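Long-range contacts in R-imine reductase (Streptomyces kanamyceticus, PDB 3ZGY), which catalyses the NADPH-dependent, R-selective reduction of an imine substrate: residues D[20-25]-D[41-46]; D[28-33]-D[138-143]; D[148-153]-D[167-172]. All blocks are in the same frame, centred on the assembly; numbering follows the deposited sequence.

Contact 1 of 3, residues D[20-25]-D[41-46]; sequences TPVTVI and AGHPTT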
# COMPACT_ATOMS: atom_id res chain seq x y z
N THR D 20 -4.25 33.10 22.72
CA THR D 20 -5.44 32.29 22.40
C THR D 20 -5.65 31.08 23.28
O THR D 20 -5.03 30.05 23.08
CB THR D 20 -5.34 31.76 20.98
OG1 THR D 20 -4.83 32.78 20.15
CG2 THR D 20 -6.75 31.30 20.51
N PRO D 21 -6.57 31.18 24.21
CA PRO D 21 -6.89 30.02 25.03
C PRO D 21 -7.57 28.90 24.27
O PRO D 21 -8.35 29.17 23.36
CB PRO D 21 -7.83 30.57 26.10
CG PRO D 21 -8.17 31.96 25.71
CD PRO D 21 -7.49 32.29 24.41
N VAL D 22 -7.23 27.65 24.63
CA VAL D 22 -7.78 26.45 24.03
C VAL D 22 -8.03 25.35 25.06
O VAL D 22 -7.23 25.15 25.94
CB VAL D 22 -6.93 25.89 22.86
CG1 VAL D 22 -6.11 26.96 22.21
CG2 VAL D 22 -6.02 24.83 23.29
N THR D 23 -9.18 24.66 24.93
CA THR D 23 -9.56 23.57 25.79
C THR D 23 -9.34 22.25 25.06
O THR D 23 -9.47 22.18 23.81
CB THR D 23 -11.00 23.73 26.23
OG1 THR D 23 -11.07 24.82 27.18
CG2 THR D 23 -11.53 22.48 26.87
N VAL D 24 -8.92 21.23 25.81
CA VAL D 24 -8.76 19.90 25.24
C VAL D 24 -9.57 18.97 26.08
O VAL D 24 -9.35 18.87 27.29
CB VAL D 24 -7.29 19.45 25.18
CG1 VAL D 24 -7.22 17.99 24.78
CG2 VAL D 24 -6.52 20.27 24.17
N ILE D 25 -10.47 18.24 25.43
CA ILE D 25 -11.35 17.33 26.14
C ILE D 25 -11.07 15.91 25.72
O ILE D 25 -11.12 15.57 24.52
CB ILE D 25 -12.81 17.68 25.91
CG1 ILE D 25 -13.12 18.91 26.75
CG2 ILE D 25 -13.71 16.54 26.33
CD1 ILE D 25 -14.35 19.65 26.29
N ALA D 41 3.28 25.50 22.56
CA ALA D 41 3.29 26.56 21.62
C ALA D 41 2.83 27.84 22.30
O ALA D 41 2.58 28.85 21.65
CB ALA D 41 2.38 26.22 20.46
N GLY D 42 2.66 27.80 23.61
CA GLY D 42 2.30 29.01 24.34
C GLY D 42 0.87 29.30 24.59
O GLY D 42 0.55 30.37 25.08
N HIS D 43 -0.00 28.32 24.45
CA HIS D 43 -1.45 28.62 24.61
C HIS D 43 -1.88 28.39 26.05
O HIS D 43 -1.45 27.43 26.70
CB HIS D 43 -2.28 27.71 23.74
CG HIS D 43 -2.22 28.03 22.29
ND1 HIS D 43 -2.97 29.05 21.75
CD2 HIS D 43 -1.51 27.49 21.27
CE1 HIS D 43 -2.70 29.13 20.46
NE2 HIS D 43 -1.80 28.20 20.15
N PRO D 44 -2.67 29.30 26.59
CA PRO D 44 -3.26 29.02 27.89
C PRO D 44 -4.27 27.88 27.70
O PRO D 44 -5.38 28.12 27.23
CB PRO D 44 -3.94 30.36 28.32
CG PRO D 44 -3.93 31.21 27.12
CD PRO D 44 -2.96 30.65 26.10
N THR D 45 -3.90 26.70 28.17
CA THR D 45 -4.60 25.50 27.87
C THR D 45 -5.35 24.92 29.06
O THR D 45 -4.75 24.66 30.09
CB THR D 45 -3.61 24.49 27.41
OG1 THR D 45 -2.86 25.02 26.31
CG2 THR D 45 -4.29 23.21 27.01
N THR D 46 -6.69 24.77 28.93
CA THR D 46 -7.52 24.08 29.93
C THR D 46 -7.81 22.67 29.48
O THR D 46 -7.93 22.39 28.30
CB THR D 46 -8.83 24.78 30.10
OG1 THR D 46 -8.60 26.19 30.27
CG2 THR D 46 -9.58 24.28 31.29
O HOH W 1 -7.92 27.69 28.03

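Contact 2 of 3, residues D[28-33]-D[138-143]; sequences GLMGQA and AGPAAI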
# COMPACT_ATOMS: atom_id res chain seq x y z
N GLY D 28 -6.69 10.62 26.57
CA GLY D 28 -6.05 9.37 26.23
C GLY D 28 -4.70 9.77 25.74
O GLY D 28 -4.26 10.90 25.94
N LEU D 29 -4.01 8.85 25.10
CA LEU D 29 -2.66 9.17 24.74
C LEU D 29 -2.68 10.41 23.89
O LEU D 29 -1.94 11.38 24.15
CB LEU D 29 -1.99 8.01 24.00
CG LEU D 29 -1.76 6.79 24.94
CD1 LEU D 29 -1.27 5.59 24.12
CD2 LEU D 29 -0.86 7.15 26.15
N MET D 30 -3.57 10.35 22.90
CA MET D 30 -3.71 11.42 21.88
C MET D 30 -4.21 12.75 22.46
O MET D 30 -3.64 13.77 22.21
CB MET D 30 -4.61 10.95 20.78
CG MET D 30 -4.61 11.86 19.61
SD MET D 30 -3.04 12.02 18.78
CE MET D 30 -2.98 10.43 17.92
N GLY D 31 -5.16 12.70 23.36
CA GLY D 31 -5.56 13.88 24.08
C GLY D 31 -4.39 14.57 24.75
O GLY D 31 -4.24 15.80 24.65
N GLN D 32 -3.58 13.81 25.48
CA GLN D 32 -2.43 14.38 26.19
C GLN D 32 -1.48 15.03 25.22
O GLN D 32 -1.05 16.16 25.44
CB GLN D 32 -1.73 13.33 27.05
CG GLN D 32 -2.63 12.80 28.17
CD GLN D 32 -1.92 11.79 29.03
OE1 GLN D 32 -1.29 10.91 28.48
NE2 GLN D 32 -2.00 11.90 30.36
N ALA D 33 -1.18 14.34 24.13
CA ALA D 33 -0.35 14.88 23.11
C ALA D 33 -0.88 16.18 22.54
O ALA D 33 -0.12 17.15 22.37
CB ALA D 33 -0.16 13.86 21.99
N ALA D 138 -1.49 9.83 12.62
CA ALA D 138 -0.17 9.79 13.15
C ALA D 138 -0.33 9.40 14.56
O ALA D 138 -1.43 9.38 15.08
CB ALA D 138 0.51 11.15 13.07
N GLY D 139 0.76 9.04 15.21
CA GLY D 139 0.66 8.60 16.60
C GLY D 139 0.81 9.83 17.46
O GLY D 139 1.21 10.89 16.96
N PRO D 140 0.56 9.67 18.76
CA PRO D 140 0.72 10.78 19.69
C PRO D 140 2.10 11.38 19.67
O PRO D 140 2.24 12.60 19.72
CB PRO D 140 0.41 10.16 21.04
CG PRO D 140 -0.46 9.00 20.71
CD PRO D 140 0.03 8.49 19.40
N ALA D 141 3.11 10.53 19.62
CA ALA D 141 4.48 11.03 19.55
C ALA D 141 4.67 12.10 18.46
O ALA D 141 5.40 13.07 18.67
CB ALA D 141 5.43 9.88 19.34
N ALA D 142 4.00 11.96 17.31
CA ALA D 142 4.25 12.89 16.17
C ALA D 142 3.56 14.21 16.32
O ALA D 142 3.85 15.14 15.60
CB ALA D 142 3.85 12.25 14.86
N ILE D 143 2.61 14.32 17.24
CA ILE D 143 1.87 15.58 17.41
C ILE D 143 2.85 16.67 17.76
O ILE D 143 3.73 16.49 18.57
CB ILE D 143 0.80 15.48 18.51
CG1 ILE D 143 -0.24 14.42 18.18
CG2 ILE D 143 0.13 16.82 18.74
CD1 ILE D 143 -0.90 14.59 16.83

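Contact 3 of 3, residues D[148-153]-D[167-172]; sequences AVVLLS and GGLGAG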
# COMPACT_ATOMS: atom_id res chain seq x y z
N ALA D 148 3.50 14.87 12.24
CA ALA D 148 2.07 14.91 12.45
C ALA D 148 1.33 15.15 11.14
O ALA D 148 1.76 15.96 10.31
CB ALA D 148 1.68 16.00 13.42
N VAL D 149 0.24 14.42 10.99
CA VAL D 149 -0.75 14.69 9.98
C VAL D 149 -2.10 14.80 10.66
O VAL D 149 -2.53 13.89 11.37
CB VAL D 149 -0.83 13.56 8.95
CG1 VAL D 149 -1.86 13.90 7.89
CG2 VAL D 149 0.51 13.33 8.30
N VAL D 150 -2.76 15.94 10.48
CA VAL D 150 -4.04 16.19 11.12
C VAL D 150 -4.89 16.81 10.10
O VAL D 150 -4.56 17.86 9.58
CB VAL D 150 -3.89 17.16 12.27
CG1 VAL D 150 -5.23 17.38 12.88
CG2 VAL D 150 -2.93 16.59 13.29
N LEU D 151 -5.96 16.12 9.73
CA LEU D 151 -6.87 16.59 8.67
C LEU D 151 -8.06 17.30 9.27
O LEU D 151 -8.51 16.95 10.36
CB LEU D 151 -7.33 15.42 7.85
CG LEU D 151 -6.20 14.53 7.33
CD1 LEU D 151 -6.79 13.33 6.63
CD2 LEU D 151 -5.27 15.27 6.40
N LEU D 152 -8.50 18.35 8.61
CA LEU D 152 -9.60 19.15 9.14
C LEU D 152 -10.55 19.46 8.01
O LEU D 152 -10.11 19.71 6.90
CB LEU D 152 -9.05 20.45 9.71
CG LEU D 152 -8.12 20.35 10.91
CD1 LEU D 152 -7.55 21.69 11.24
CD2 LEU D 152 -8.83 19.84 12.14
N SER D 153 -11.85 19.46 8.27
CA SER D 153 -12.80 19.79 7.24
C SER D 153 -13.98 20.46 7.88
O SER D 153 -14.26 20.27 9.09
CB SER D 153 -13.23 18.53 6.48
OG SER D 153 -13.70 17.53 7.40
N GLY D 167 -2.30 25.11 13.81
CA GLY D 167 -1.01 24.78 13.17
C GLY D 167 0.02 24.35 14.20
O GLY D 167 0.96 23.62 13.87
N GLY D 168 -0.18 24.75 15.45
CA GLY D 168 0.57 24.24 16.58
C GLY D 168 0.66 22.71 16.72
O GLY D 168 1.54 22.22 17.39
N LEU D 169 -0.24 21.96 16.09
CA LEU D 169 -0.22 20.54 16.10
C LEU D 169 0.74 19.95 15.09
O LEU D 169 0.96 18.72 15.07
CB LEU D 169 -1.62 20.00 15.81
CG LEU D 169 -2.71 20.51 16.75
CD1 LEU D 169 -4.06 20.01 16.29
CD2 LEU D 169 -2.46 20.05 18.19
N GLY D 170 1.33 20.78 14.25
CA GLY D 170 2.26 20.25 13.28
C GLY D 170 2.09 20.87 11.91
O GLY D 170 1.06 21.41 11.60
N ALA D 171 3.15 20.83 11.12
CA ALA D 171 3.10 21.41 9.80
C ALA D 171 2.22 20.54 8.92
O ALA D 171 1.74 21.00 7.88
CB ALA D 171 4.50 21.54 9.22
N GLY D 172 2.04 19.29 9.31
CA GLY D 172 1.17 18.43 8.53
C GLY D 172 -0.33 18.69 8.73
O GLY D 172 -1.15 18.00 8.10

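Contact 1 of 3, residues D[20-25]-D[41-46]
P44 O is gripped by two donors. V22 N donates to P44 O at 3.2 Å. The other is a water, 2.7 Å from P44 O. The same water lies 2.8 Å from T46 OG1 in a hydrogen bond and makes a weak bond to V22 O. It thus bridges two carbonyls, one from each segment, and the T46 hydroxyl. The backbone bonds continue from T46 N to V22 O (3.1 Å) and from V24 N to T46 O (2.9 Å). This is the parallel pairing of a Rossmann beta-alpha-beta unit: strand 22-25, helix 29-40, strand 45-48.

Ahead of the strands, H43 ND1 donates to T20 O at 2.6 Å. The bond is fairly straight (158° at the hydrogen). It uses a lone pair of the carbonyl and lies close to the imidazole plane. The H43 ring stands beside the backbone N, with CG anti to the carbonyl carbon (chi1 -73°), and this puts ND1 at T20. V22 CG1 comes against the ring obliquely. P44 CG packs against the P21 ring.

V22 and T45 turn their side chains to the face where F38 of helix 29-40 lies. T45 OG1 also bonds back to H43 O at 2.8 Å, from above the carbonyl plane. T23 and T46 point to the other face, toward helix 69-75. There T23 OG1 is 3.7 Å from T46 CB, and its hydrogen-bond partners are S76 OG and A72 O. P21 and P44 have no backbone N-H to donate, and the imidazole N-H supplies one more link, to T20 O, ahead of the strand.

Contact 2 of 3, residues D[28-33]-D[138-143]
M30 puts its sulfur and methyl against I143 and P140. The sequence fits the GxGxxG motif of a Rossmann fold, which runs from the turn into the first turn of helix 29-40 (G31), and G28 sits at the N-cap. G28, L29 and M30 are NADP(+)-binding positions, although no cofactor is bound to this chain. The contact itself is apolar. M30 CE lies 3.9 Å from P140 CD and also approaches A138 O. M30 SD is 3.7 Å from I143 CG1, and the two side chains cross at about a right angle. Bends at chi2 (63°) and chi3 (75°) bring the sulfur and methyl over to the turn. L29 CB rests on P140 CG at 3.8 Å. A33 CB touches both P140 CB and I143 CG1, 3.9 Å from each. An alanine in place of I143 would probably open a gap beside M30 SD and A33 CB and let the methionine end turn more freely.

Further out, I136 of strand 130-136 packs on both M30 and I143. The 3-10 segment 140-142 holds the turn in shape: A142 N bonds to G139 O, and I143 N to P140 O at 3.0 Å.

Contact 3 of 3, residues D[148-153]-D[167-172]
A148 and V150 turn their CB atoms toward the turn at 167-172. The apolar pair is V150 with L169: V150 CG2 is 4.4 Å from L169 CB, a loose approach. L169 also packs on L34, A37 and F38 of helix 29-40, so its side chain lies between that helix and V150. A148 meets a polar atom instead, its CB methyl lying against L169 O at 3.3 Å.

The second kind of interaction is backbone to backbone. G172 CA points a C-H at A148 O, 3.1 Å away. G172 O lies 3.5 Å from V150 N and 3.8 Å from V149 CA.

The third element is the turn itself. G167 to G170 form a type I beta turn, in which G170 N bonds to G167 O at 2.9 Å. G170 has a positive phi (137°) and backbone angles at which a side chain would press on the preceding carbonyl. A CB there would also meet A148 CB. At G172 a CB would run into A148 O.

The turn leads from helix 163-167 into strand 173-175, which lies parallel to strand 150-153. V150 and L152 both make backbone bonds to T174. The contact thus lies just ahead of the strand pairing at this edge of the sheet. Glycine at 170 lets the A148 methyl come close. Glycine at 172 lets backbone meet backbone, and the C-H...O contact from G172 CA to A148 O is part of that approach.

Overall arrangement
All three contacts belong to the Rossmann-type NADP-binding domain. Helix 29-40 connects them. It joins the two strands of contact 1, supplies one side of contact 2 and covers L169 of contact 3. Contacts 1 and 2 have centres about 16 Å apart and touch where V24 CG1 meets G31 O at 3.7 Å. Contacts 2 and 3 are closer, with centres about 12 Å apart. There A148 CB packs against A142 O, and A138 CB against V149 N. Contact 2 holds cofactor-binding residues. The side chain of V24 in contact 1 is about 4 Å from that of the cofactor-binding L27, and the side chain of V150 in contact 3 about 7 Å from that of M30.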